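Local coordinates for protein 6-phospho-alpha-glucosidase (Merdibacter massiliensis, PDB 6VC6) that probably hydrolyses 6-phospho-alpha-glucosides to release glucose 6-phosphate, using bound NAD and a manganese ion as family 4 glycosidases do, at residues Tyr195-His200 / Met356-Val360; His200-Thr205 / Phe258-Asp264. One frame throughout, in Å; residues are numbered along the deposited sequence.

Contact 1. Residues Tyr195-His200 / Met356-Val360; sequences YFGLNH and MVELV. With MN (manganese (II) ion), chain E; G6P (6-O-phosphono-alpha-D-glucopyranose), chain F.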
ATOM      1  N   TYR A 195       7.433 -11.584  10.995  1.00 35.18           N
ATOM      2  CA  TYR A 195       7.591 -10.203  10.565  1.00 37.29           C
ATOM      3  C   TYR A 195       6.988  -9.265  11.599  1.00 40.82           C
ATOM      4  O   TYR A 195       5.994  -9.593  12.253  1.00 35.84           O
ATOM      5  CB  TYR A 195       6.930  -9.998   9.190  1.00 32.52           C
ATOM      6  CG  TYR A 195       6.986  -8.592   8.634  1.00 36.04           C
ATOM      7  CD1 TYR A 195       5.990  -7.667   8.928  1.00 38.32           C
ATOM      8  CD2 TYR A 195       8.016  -8.199   7.790  1.00 35.24           C
ATOM      9  CE1 TYR A 195       6.031  -6.386   8.413  1.00 38.91           C
ATOM     10  CE2 TYR A 195       8.064  -6.919   7.270  1.00 35.54           C
ATOM     11  CZ  TYR A 195       7.069  -6.017   7.584  1.00 37.93           C
ATOM     12  OH  TYR A 195       7.112  -4.743   7.068  1.00 35.98           O
ATOM     13  N   PHE A 196       7.602  -8.092  11.742  1.00 36.43           N
ATOM     14  CA  PHE A 196       7.073  -7.047  12.605  1.00 34.98           C
ATOM     15  C   PHE A 196       7.463  -5.690  12.038  1.00 40.94           C
ATOM     16  O   PHE A 196       8.450  -5.567  11.307  1.00 38.40           O
ATOM     17  CB  PHE A 196       7.573  -7.185  14.054  1.00 35.68           C
ATOM     18  CG  PHE A 196       8.967  -6.649  14.283  1.00 39.63           C
ATOM     19  CD1 PHE A 196       9.173  -5.319  14.626  1.00 38.72           C
ATOM     20  CD2 PHE A 196      10.067  -7.483  14.178  1.00 35.12           C
ATOM     21  CE1 PHE A 196      10.449  -4.829  14.838  1.00 37.48           C
ATOM     22  CE2 PHE A 196      11.347  -7.000  14.393  1.00 40.82           C
ATOM     23  CZ  PHE A 196      11.537  -5.671  14.723  1.00 38.64           C
ATOM     24  N   GLY A 197       6.685  -4.676  12.390  1.00 34.68           N
ATOM     25  CA  GLY A 197       6.980  -3.309  12.036  1.00 37.77           C
ATOM     26  C   GLY A 197       5.723  -2.571  11.637  1.00 38.62           C
ATOM     27  O   GLY A 197       4.612  -3.091  11.731  1.00 39.72           O
ATOM     28  N   LEU A 198       5.911  -1.329  11.204  1.00 36.02           N
ATOM     29  CA  LEU A 198       4.841  -0.551  10.603  1.00 38.27           C
ATOM     30  C   LEU A 198       4.847  -0.759   9.092  1.00 37.89           C
ATOM     31  O   LEU A 198       5.749  -1.384   8.529  1.00 40.08           O
ATOM     32  CB  LEU A 198       4.997   0.933  10.942  1.00 39.00           C
ATOM     33  CG  LEU A 198       5.380   1.273  12.383  1.00 42.22           C
ATOM     34  CD1 LEU A 198       5.595   2.770  12.546  1.00 44.03           C
ATOM     35  CD2 LEU A 198       4.322   0.773  13.354  1.00 40.11           C
ATOM     36  N   ASN A 199       3.820  -0.232   8.431  1.00 33.02           N
ATOM     37  CA  ASN A 199       3.764  -0.320   6.980  1.00 40.37           C
ATOM     38  C   ASN A 199       4.940   0.427   6.366  1.00 37.58           C
ATOM     39  O   ASN A 199       5.224   1.570   6.735  1.00 34.83           O
ATOM     40  CB  ASN A 199       2.448   0.248   6.457  1.00 36.23           C
ATOM     41  CG  ASN A 199       2.326   0.119   4.954  1.00 40.36           C
ATOM     42  OD1 ASN A 199       2.311  -0.986   4.419  1.00 37.96           O
ATOM     43  ND2 ASN A 199       2.252   1.250   4.263  1.00 34.89           N
ATOM     44  N   HIS A 200       5.627  -0.233   5.430  1.00 35.23           N
ATOM     45  CA  HIS A 200       6.813   0.320   4.774  1.00 33.36           C
ATOM     46  C   HIS A 200       7.898   0.660   5.794  1.00 35.05           C
ATOM     47  O   HIS A 200       8.614   1.655   5.662  1.00 37.22           O
ATOM     48  CB  HIS A 200       6.459   1.541   3.921  1.00 37.66           C
ATOM     49  CG  HIS A 200       5.586   1.218   2.749  1.00 37.15           C
ATOM     50  ND1 HIS A 200       4.864   2.176   2.071  1.00 37.37           N
ATOM     51  CD2 HIS A 200       5.298   0.037   2.155  1.00 36.76           C
ATOM     52  CE1 HIS A 200       4.185   1.600   1.095  1.00 35.97           C
ATOM     53  NE2 HIS A 200       4.430   0.303   1.124  1.00 38.81           N
HETATM   54  N   MSE A 356      -1.162   1.156  14.936  1.00 35.37           N
HETATM   55  CA  MSE A 356      -1.447   0.295  13.796  1.00 35.69           C
HETATM   56  C   MSE A 356      -0.137  -0.292  13.283  1.00 35.06           C
HETATM   57  O   MSE A 356       0.721   0.432  12.777  1.00 41.15           O
HETATM   58  CB  MSE A 356      -2.170   1.067  12.689  1.00 34.12           C
HETATM   59  CG  MSE A 356      -3.500   1.681  13.112  1.00 37.08           C
HETATM   60 SE   MSE A 356      -4.760   0.396  13.884  1.00 46.22          SE
HETATM   61  CE  MSE A 356      -5.232  -0.594  12.275  1.00 32.98           C
ATOM     62  N   VAL A 357       0.019  -1.606  13.427  1.00 32.97           N
ATOM     63  CA  VAL A 357       1.265  -2.289  13.112  1.00 37.01           C
ATOM     64  C   VAL A 357       1.008  -3.324  12.020  1.00 38.87           C
ATOM     65  O   VAL A 357      -0.132  -3.629  11.673  1.00 38.85           O
ATOM     66  CB  VAL A 357       1.897  -2.947  14.353  1.00 37.22           C
ATOM     67  CG1 VAL A 357       2.283  -1.886  15.373  1.00 32.27           C
ATOM     68  CG2 VAL A 357       0.936  -3.954  14.964  1.00 37.88           C
ATOM     69  N   GLU A 358       2.101  -3.868  11.486  1.00 33.26           N
ATOM     70  CA  GLU A 358       2.072  -4.822  10.384  1.00 39.30           C
ATOM     71  C   GLU A 358       2.642  -6.147  10.870  1.00 38.74           C
ATOM     72  O   GLU A 358       3.806  -6.208  11.282  1.00 36.36           O
ATOM     73  CB  GLU A 358       2.873  -4.291   9.192  1.00 39.68           C
ATOM     74  CG  GLU A 358       2.578  -4.974   7.872  1.00 42.15           C
ATOM     75  CD  GLU A 358       3.201  -4.247   6.697  1.00 42.97           C
ATOM     76  OE1 GLU A 358       4.437  -4.061   6.698  1.00 43.08           O
ATOM     77  OE2 GLU A 358       2.457  -3.859   5.773  1.00 39.59           O
ATOM     78  N   LEU A 359       1.828  -7.202  10.825  1.00 38.97           N
ATOM     79  CA  LEU A 359       2.217  -8.487  11.392  1.00 37.40           C
ATOM     80  C   LEU A 359       1.612  -9.623  10.579  1.00 34.23           C
ATOM     81  O   LEU A 359       0.699  -9.427   9.773  1.00 34.12           O
ATOM     82  CB  LEU A 359       1.774  -8.612  12.853  1.00 37.42           C
ATOM     83  CG  LEU A 359       2.260  -7.569  13.858  1.00 46.63           C
ATOM     84  CD1 LEU A 359       1.376  -7.599  15.082  1.00 45.37           C
ATOM     85  CD2 LEU A 359       3.711  -7.814  14.231  1.00 35.09           C
ATOM     86  N   VAL A 360       2.133 -10.829  10.816  1.00 36.21           N
ATOM     87  CA  VAL A 360       1.542 -12.036  10.252  1.00 37.40           C
ATOM     88  C   VAL A 360       0.251 -12.352  10.995  1.00 37.73           C
ATOM     89  O   VAL A 360       0.204 -12.318  12.232  1.00 35.25           O
ATOM     90  CB  VAL A 360       2.530 -13.209  10.337  1.00 42.31           C
ATOM     91  CG1 VAL A 360       1.892 -14.489   9.815  1.00 41.06           C
ATOM     92  CG2 VAL A 360       3.806 -12.891   9.571  1.00 41.61           C
TER
HETATM   93 MN    MN E 501       2.717  -0.725   0.255  1.00 39.61          MN
HETATM   94  C1  G6P F 502       5.570  -0.624  -3.236  1.00 41.07           C
HETATM   95  C2  G6P F 502       4.537  -0.407  -2.120  1.00 40.99           C
HETATM   96  C3  G6P F 502       3.354   0.457  -2.518  1.00 37.01           C
HETATM   97  C4  G6P F 502       3.851   1.616  -3.350  1.00 44.51           C
HETATM   98  C5  G6P F 502       4.350   1.046  -4.664  1.00 39.51           C
HETATM   99  C6  G6P F 502       4.969   2.160  -5.498  1.00 40.70           C
HETATM  100  O1  G6P F 502       5.745  -2.030  -3.455  1.00 46.74           O
HETATM  101  O2  G6P F 502       4.055  -1.679  -1.668  1.00 42.25           O
HETATM  102  O3  G6P F 502       2.672   0.945  -1.358  1.00 41.11           O
HETATM  103  O4  G6P F 502       2.774   2.526  -3.590  1.00 36.86           O
HETATM  104  O5  G6P F 502       5.354   0.038  -4.499  1.00 43.75           O
HETATM  105  O6  G6P F 502       4.893   1.799  -6.872  1.00 48.85           O
HETATM  106  P   G6P F 502       5.180   2.890  -8.018  1.00 39.36           P
HETATM  107  O1P G6P F 502       3.846   3.583  -8.166  1.00 38.52           O
HETATM  108  O2P G6P F 502       6.277   3.759  -7.450  1.00 37.92           O
HETATM  109  O3P G6P F 502       5.611   2.063  -9.205  1.00 38.09           O
HETATM  110  O   HOH W   1       4.453 -11.434  12.603  1.00 41.76           O
HETATM  111  O   HOH W   2       5.130  -2.990   4.113  1.00 33.85           O

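Contact 2. Residues His200-Thr205 / Phe258-Asp264; sequences HYGWFT and FLPNTYD. With MN (manganese (II) ion), chain E; G6P (6-O-phosphono-alpha-D-glucopyranose), chain F.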
ATOM      1  N   HIS A 200       5.627  -0.233   5.430  1.00 35.23           N
ATOM      2  CA  HIS A 200       6.813   0.320   4.774  1.00 33.36           C
ATOM      3  C   HIS A 200       7.898   0.660   5.794  1.00 35.05           C
ATOM      4  O   HIS A 200       8.614   1.655   5.662  1.00 37.22           O
ATOM      5  CB  HIS A 200       6.459   1.541   3.921  1.00 37.66           C
ATOM      6  CG  HIS A 200       5.586   1.218   2.749  1.00 37.15           C
ATOM      7  ND1 HIS A 200       4.864   2.176   2.071  1.00 37.37           N
ATOM      8  CD2 HIS A 200       5.298   0.037   2.155  1.00 36.76           C
ATOM      9  CE1 HIS A 200       4.185   1.600   1.095  1.00 35.97           C
ATOM     10  NE2 HIS A 200       4.430   0.303   1.124  1.00 38.81           N
ATOM     11  N   TYR A 201       8.022  -0.187   6.816  1.00 39.16           N
ATOM     12  CA  TYR A 201       8.974   0.004   7.903  1.00 34.42           C
ATOM     13  C   TYR A 201       9.012  -1.253   8.765  1.00 35.75           C
ATOM     14  O   TYR A 201       8.457  -1.267   9.869  1.00 37.05           O
ATOM     15  CB  TYR A 201       8.587   1.222   8.749  1.00 34.96           C
ATOM     16  CG  TYR A 201       9.755   2.003   9.321  1.00 40.22           C
ATOM     17  CD1 TYR A 201      11.022   1.441   9.412  1.00 37.09           C
ATOM     18  CD2 TYR A 201       9.581   3.305   9.779  1.00 38.76           C
ATOM     19  CE1 TYR A 201      12.086   2.158   9.939  1.00 34.79           C
ATOM     20  CE2 TYR A 201      10.637   4.026  10.306  1.00 36.16           C
ATOM     21  CZ  TYR A 201      11.886   3.450  10.384  1.00 35.74           C
ATOM     22  OH  TYR A 201      12.938   4.167  10.910  1.00 34.58           O
ATOM     23  N   GLY A 202       9.648  -2.315   8.275  1.00 37.63           N
ATOM     24  CA  GLY A 202       9.611  -3.577   8.992  1.00 36.38           C
ATOM     25  C   GLY A 202      10.799  -4.456   8.678  1.00 41.40           C
ATOM     26  O   GLY A 202      11.638  -4.142   7.831  1.00 34.42           O
ATOM     27  N   TRP A 203      10.852  -5.586   9.383  1.00 35.72           N
ATOM     28  CA  TRP A 203      11.947  -6.535   9.264  1.00 35.15           C
ATOM     29  C   TRP A 203      11.412  -7.953   9.394  1.00 35.76           C
ATOM     30  O   TRP A 203      10.456  -8.208  10.131  1.00 37.25           O
ATOM     31  CB  TRP A 203      13.021  -6.298  10.335  1.00 36.73           C
ATOM     32  CG  TRP A 203      13.738  -4.991  10.209  1.00 37.87           C
ATOM     33  CD1 TRP A 203      14.906  -4.758   9.543  1.00 38.05           C
ATOM     34  CD2 TRP A 203      13.338  -3.735  10.770  1.00 42.75           C
ATOM     35  NE1 TRP A 203      15.256  -3.434   9.653  1.00 38.94           N
ATOM     36  CE2 TRP A 203      14.311  -2.784  10.401  1.00 37.13           C
ATOM     37  CE3 TRP A 203      12.251  -3.323  11.546  1.00 36.53           C
ATOM     38  CZ2 TRP A 203      14.229  -1.447  10.781  1.00 36.75           C
ATOM     39  CZ3 TRP A 203      12.171  -1.994  11.923  1.00 41.85           C
ATOM     40  CH2 TRP A 203      13.154  -1.072  11.540  1.00 30.10           C
ATOM     41  N   PHE A 204      12.044  -8.873   8.670  1.00 32.31           N
ATOM     42  CA  PHE A 204      11.768 -10.297   8.796  1.00 35.43           C
ATOM     43  C   PHE A 204      12.793 -10.905   9.745  1.00 35.71           C
ATOM     44  O   PHE A 204      13.993 -10.908   9.448  1.00 35.95           O
ATOM     45  CB  PHE A 204      11.823 -10.994   7.435  1.00 36.78           C
ATOM     46  CG  PHE A 204      10.697 -10.623   6.512  1.00 33.92           C
ATOM     47  CD1 PHE A 204       9.541 -11.383   6.471  1.00 36.59           C
ATOM     48  CD2 PHE A 204      10.800  -9.523   5.677  1.00 32.17           C
ATOM     49  CE1 PHE A 204       8.502 -11.049   5.621  1.00 34.20           C
ATOM     50  CE2 PHE A 204       9.766  -9.184   4.822  1.00 33.37           C
ATOM     51  CZ  PHE A 204       8.616  -9.948   4.796  1.00 37.00           C
ATOM     52  N   THR A 205      12.323 -11.412  10.885  1.00 31.96           N
ATOM     53  CA  THR A 205      13.211 -12.035  11.857  1.00 36.92           C
ATOM     54  C   THR A 205      13.468 -13.507  11.569  1.00 38.01           C
ATOM     55  O   THR A 205      14.498 -14.037  12.002  1.00 37.40           O
ATOM     56  CB  THR A 205      12.641 -11.887  13.271  1.00 39.66           C
ATOM     57  OG1 THR A 205      11.412 -12.616  13.372  1.00 35.57           O
ATOM     58  CG2 THR A 205      12.384 -10.422  13.591  1.00 37.89           C
ATOM     59  N   PHE A 258      18.291  -9.013  10.646  1.00 40.86           N
ATOM     60  CA  PHE A 258      16.993  -9.278  10.045  1.00 40.59           C
ATOM     61  C   PHE A 258      16.973  -8.867   8.578  1.00 41.94           C
ATOM     62  O   PHE A 258      17.716  -7.977   8.151  1.00 41.53           O
ATOM     63  CB  PHE A 258      15.878  -8.540  10.798  1.00 39.12           C
ATOM     64  CG  PHE A 258      15.868  -8.799  12.279  1.00 38.29           C
ATOM     65  CD1 PHE A 258      16.172 -10.055  12.780  1.00 40.34           C
ATOM     66  CD2 PHE A 258      15.553  -7.786  13.170  1.00 39.95           C
ATOM     67  CE1 PHE A 258      16.165 -10.295  14.141  1.00 38.74           C
ATOM     68  CE2 PHE A 258      15.543  -8.021  14.533  1.00 36.78           C
ATOM     69  CZ  PHE A 258      15.849  -9.277  15.019  1.00 35.40           C
ATOM     70  N   LEU A 259      16.107  -9.527   7.813  1.00 39.85           N
ATOM     71  CA  LEU A 259      15.894  -9.172   6.416  1.00 40.16           C
ATOM     72  C   LEU A 259      14.978  -7.957   6.338  1.00 34.91           C
ATOM     73  O   LEU A 259      13.845  -8.016   6.828  1.00 37.82           O
ATOM     74  CB  LEU A 259      15.286 -10.346   5.657  1.00 39.81           C
ATOM     75  CG  LEU A 259      14.875 -10.116   4.200  1.00 38.73           C
ATOM     76  CD1 LEU A 259      16.098  -9.985   3.307  1.00 42.45           C
ATOM     77  CD2 LEU A 259      13.978 -11.245   3.718  1.00 41.61           C
ATOM     78  N   PRO A 260      15.417  -6.849   5.740  1.00 37.30           N
ATOM     79  CA  PRO A 260      14.655  -5.601   5.842  1.00 39.37           C
ATOM     80  C   PRO A 260      13.631  -5.401   4.736  1.00 38.96           C
ATOM     81  O   PRO A 260      13.823  -5.795   3.584  1.00 39.88           O
ATOM     82  CB  PRO A 260      15.757  -4.538   5.749  1.00 41.89           C
ATOM     83  CG  PRO A 260      16.764  -5.156   4.828  1.00 42.54           C
ATOM     84  CD  PRO A 260      16.711  -6.653   5.063  1.00 37.09           C
ATOM     85  N   ASN A 261      12.515  -4.782   5.116  1.00 37.27           N
ATOM     86  CA  ASN A 261      11.626  -4.168   4.142  1.00 40.57           C
ATOM     87  C   ASN A 261      12.417  -3.149   3.331  1.00 38.28           C
ATOM     88  O   ASN A 261      13.192  -2.370   3.891  1.00 36.36           O
ATOM     89  CB  ASN A 261      10.451  -3.500   4.863  1.00 37.22           C
ATOM     90  CG  ASN A 261       9.358  -3.036   3.918  1.00 37.83           C
ATOM     91  OD1 ASN A 261       9.610  -2.295   2.967  1.00 34.26           O
ATOM     92  ND2 ASN A 261       8.128  -3.460   4.189  1.00 36.04           N
ATOM     93  N   THR A 262      12.236  -3.163   2.007  1.00 36.12           N
ATOM     94  CA  THR A 262      13.053  -2.306   1.151  1.00 41.22           C
ATOM     95  C   THR A 262      12.842  -0.825   1.438  1.00 39.58           C
ATOM     96  O   THR A 262      13.691  -0.008   1.066  1.00 39.34           O
ATOM     97  CB  THR A 262      12.772  -2.586  -0.328  1.00 37.31           C
ATOM     98  OG1 THR A 262      11.448  -2.150  -0.661  1.00 42.36           O
ATOM     99  CG2 THR A 262      12.911  -4.072  -0.625  1.00 40.45           C
ATOM    100  N   TYR A 263      11.740  -0.460   2.093  1.00 35.29           N
ATOM    101  CA  TYR A 263      11.526   0.928   2.477  1.00 40.80           C
ATOM    102  C   TYR A 263      12.384   1.349   3.662  1.00 36.95           C
ATOM    103  O   TYR A 263      12.459   2.549   3.951  1.00 33.14           O
ATOM    104  CB  TYR A 263      10.048   1.158   2.791  1.00 32.71           C
ATOM    105  CG  TYR A 263       9.199   1.364   1.559  1.00 40.96           C
ATOM    106  CD1 TYR A 263       9.157   2.594   0.918  1.00 36.66           C
ATOM    107  CD2 TYR A 263       8.454   0.321   1.024  1.00 35.28           C
ATOM    108  CE1 TYR A 263       8.386   2.785  -0.212  1.00 36.61           C
ATOM    109  CE2 TYR A 263       7.682   0.502  -0.107  1.00 38.21           C
ATOM    110  CZ  TYR A 263       7.651   1.737  -0.719  1.00 38.14           C
ATOM    111  OH  TYR A 263       6.885   1.926  -1.846  1.00 37.97           O
ATOM    112  N   ASP A 264      13.029   0.401   4.347  1.00 30.07           N
ATOM    113  CA  ASP A 264      13.937   0.752   5.435  1.00 36.78           C
ATOM    114  C   ASP A 264      15.127   1.568   4.951  1.00 37.32           C
ATOM    115  O   ASP A 264      15.750   2.269   5.755  1.00 30.78           O
ATOM    116  CB  ASP A 264      14.447  -0.508   6.136  1.00 32.63           C
ATOM    117  CG  ASP A 264      13.335  -1.322   6.762  1.00 37.43           C
ATOM    118  OD1 ASP A 264      12.151  -0.964   6.584  1.00 35.97           O
ATOM    119  OD2 ASP A 264      13.649  -2.327   7.433  1.00 35.59           O
TER
HETATM  120 MN    MN E 501       2.717  -0.725   0.255  1.00 39.61          MN
HETATM  121  C1  G6P F 502       5.570  -0.624  -3.236  1.00 41.07           C
HETATM  122  C2  G6P F 502       4.537  -0.407  -2.120  1.00 40.99           C
HETATM  123  C3  G6P F 502       3.354   0.457  -2.518  1.00 37.01           C
HETATM  124  C4  G6P F 502       3.851   1.616  -3.350  1.00 44.51           C
HETATM  125  C5  G6P F 502       4.350   1.046  -4.664  1.00 39.51           C
HETATM  126  C6  G6P F 502       4.969   2.160  -5.498  1.00 40.70           C
HETATM  127  O1  G6P F 502       5.745  -2.030  -3.455  1.00 46.74           O
HETATM  128  O2  G6P F 502       4.055  -1.679  -1.668  1.00 42.25           O
HETATM  129  O3  G6P F 502       2.672   0.945  -1.358  1.00 41.11           O
HETATM  130  O4  G6P F 502       2.774   2.526  -3.590  1.00 36.86           O
HETATM  131  O5  G6P F 502       5.354   0.038  -4.499  1.00 43.75           O
HETATM  132  O6  G6P F 502       4.893   1.799  -6.872  1.00 48.85           O
HETATM  133  P   G6P F 502       5.180   2.890  -8.018  1.00 39.36           P
HETATM  134  O1P G6P F 502       3.846   3.583  -8.166  1.00 38.52           O
HETATM  135  O2P G6P F 502       6.277   3.759  -7.450  1.00 37.92           O
HETATM  136  O3P G6P F 502       5.611   2.063  -9.205  1.00 38.09           O
HETATM  137  O   HOH W   2       5.130  -2.990   4.113  1.00 33.85           O

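Contact 1. Residues Tyr195-His200 / Met356-Val360
The hydroxyl of Tyr195 donates to the carboxylate of Glu358, OH to OE1 at 2.8 Å, meeting the oxygen nearly in line with its C-O bond. Ring and carboxylate planes stand 55° apart, while CB of Glu358 lies in the ring plane at the edge of Tyr195. With CG anti to the backbone N (chi1 -162°) and the chain extended beyond it, Glu358 reaches past this ring edge to the hydroxyl. A second donor grips the same oxygen: a water 2.9 Å from Glu358 OE1, which also accepts from His200 N at 3.1 Å. The carboxylate is thus tied through the water to the backbone of the histidine whose NE2 binds the manganese ion at 2.2 Å. Cys170, another manganese ligand, also packs against Glu358, placing the glutamate in the second shell of the site. The main chains meet where Glu358 N donates to Gly197 O at 2.6 Å (N-H...O 153°). This joins strand 356-364 of the large mixed sheet to the corner that follows strand 191-196, the end strand of a small antiparallel sheet. Any side chain at Gly197 would jam against the preceding carbonyl oxygen, given its backbone angles. Farther out, Leu359 CD2 packs on Phe196 CB at 3.9 Å, and Leu198 CD2 meets Val357 CG1 at the same separation, with helix 378-400 packed against Phe196 and Leu198.

Contact 2. Residues His200-Thr205 / Phe258-Asp264
A short antiparallel strand pair, 201-204 beside 259-260, runs into the metal and sugar-phosphate pocket. Phe204 and Leu259 are its hydrogen-bonded pair: Phe204 N to Leu259 O is 2.7 Å and almost straight (176°), and Leu259 N returns a bond of 3.0 Å to Phe204 O. Pro260, lacking an N-H, suits the non-hydrogen-bonded place opposite Trp203, and its CB touches Trp203 CD1 at 3.9 Å. The indole, with CG anti to the carbonyl carbon (chi1 -65°), receives Asp264 OD2 over one face near the rim, while Trp203 CB rests on Phe258 CB at 3.7 Å. With an alanine here, the indole's contact with Pro260 CB would be lost and a gap would probably open over Asp264 OD2. Where the chain turns a corner, Thr205 CG2 sits over the centre of the Phe258 ring, a CH-pi contact. Beyond Pro260 the chain leaves the sheet: Asn261 N still donates to Gly202 O at 2.9 Å, and Asn261 OD1 accepts from Tyr263 N at 2.9 Å, a capping bond at the type I turn, Asn261 to Asp264, that leads into the helix. That turn delivers Tyr263 to His200, where the two rings stack face to face, centroids 3.9 Å apart and planes 23° from parallel. The hydroxyl of Tyr263 meanwhile comes near C1 of the sugar. A metal-binding histidine backed by a tyrosine that lines the glucose 6-phosphate pocket thus forms one wall of this manganese- and NAD-containing family 4 glycosidase site.

From the N terminus the chain first lays down most of the large mixed sheet, then strand 191-196, whose corner at Gly197 leads through His200 into the antiparallel neighbour 201-209. After 52 intervening residues, half of them helical, 258-264 returns and contact 2 closes the smaller loop. Contact 1 closes later, when 356-360 comes back after 155 residues, so the first closure lies wholly within the second. The two share His200, and Phe196 O lies 3.1 Å from Trp203 N, a probable hydrogen bond between neighbouring strands. Contact 1 ties the small sheet to the large one; contact 2 completes the small sheet, and both converge on the manganese and sugar phosphate.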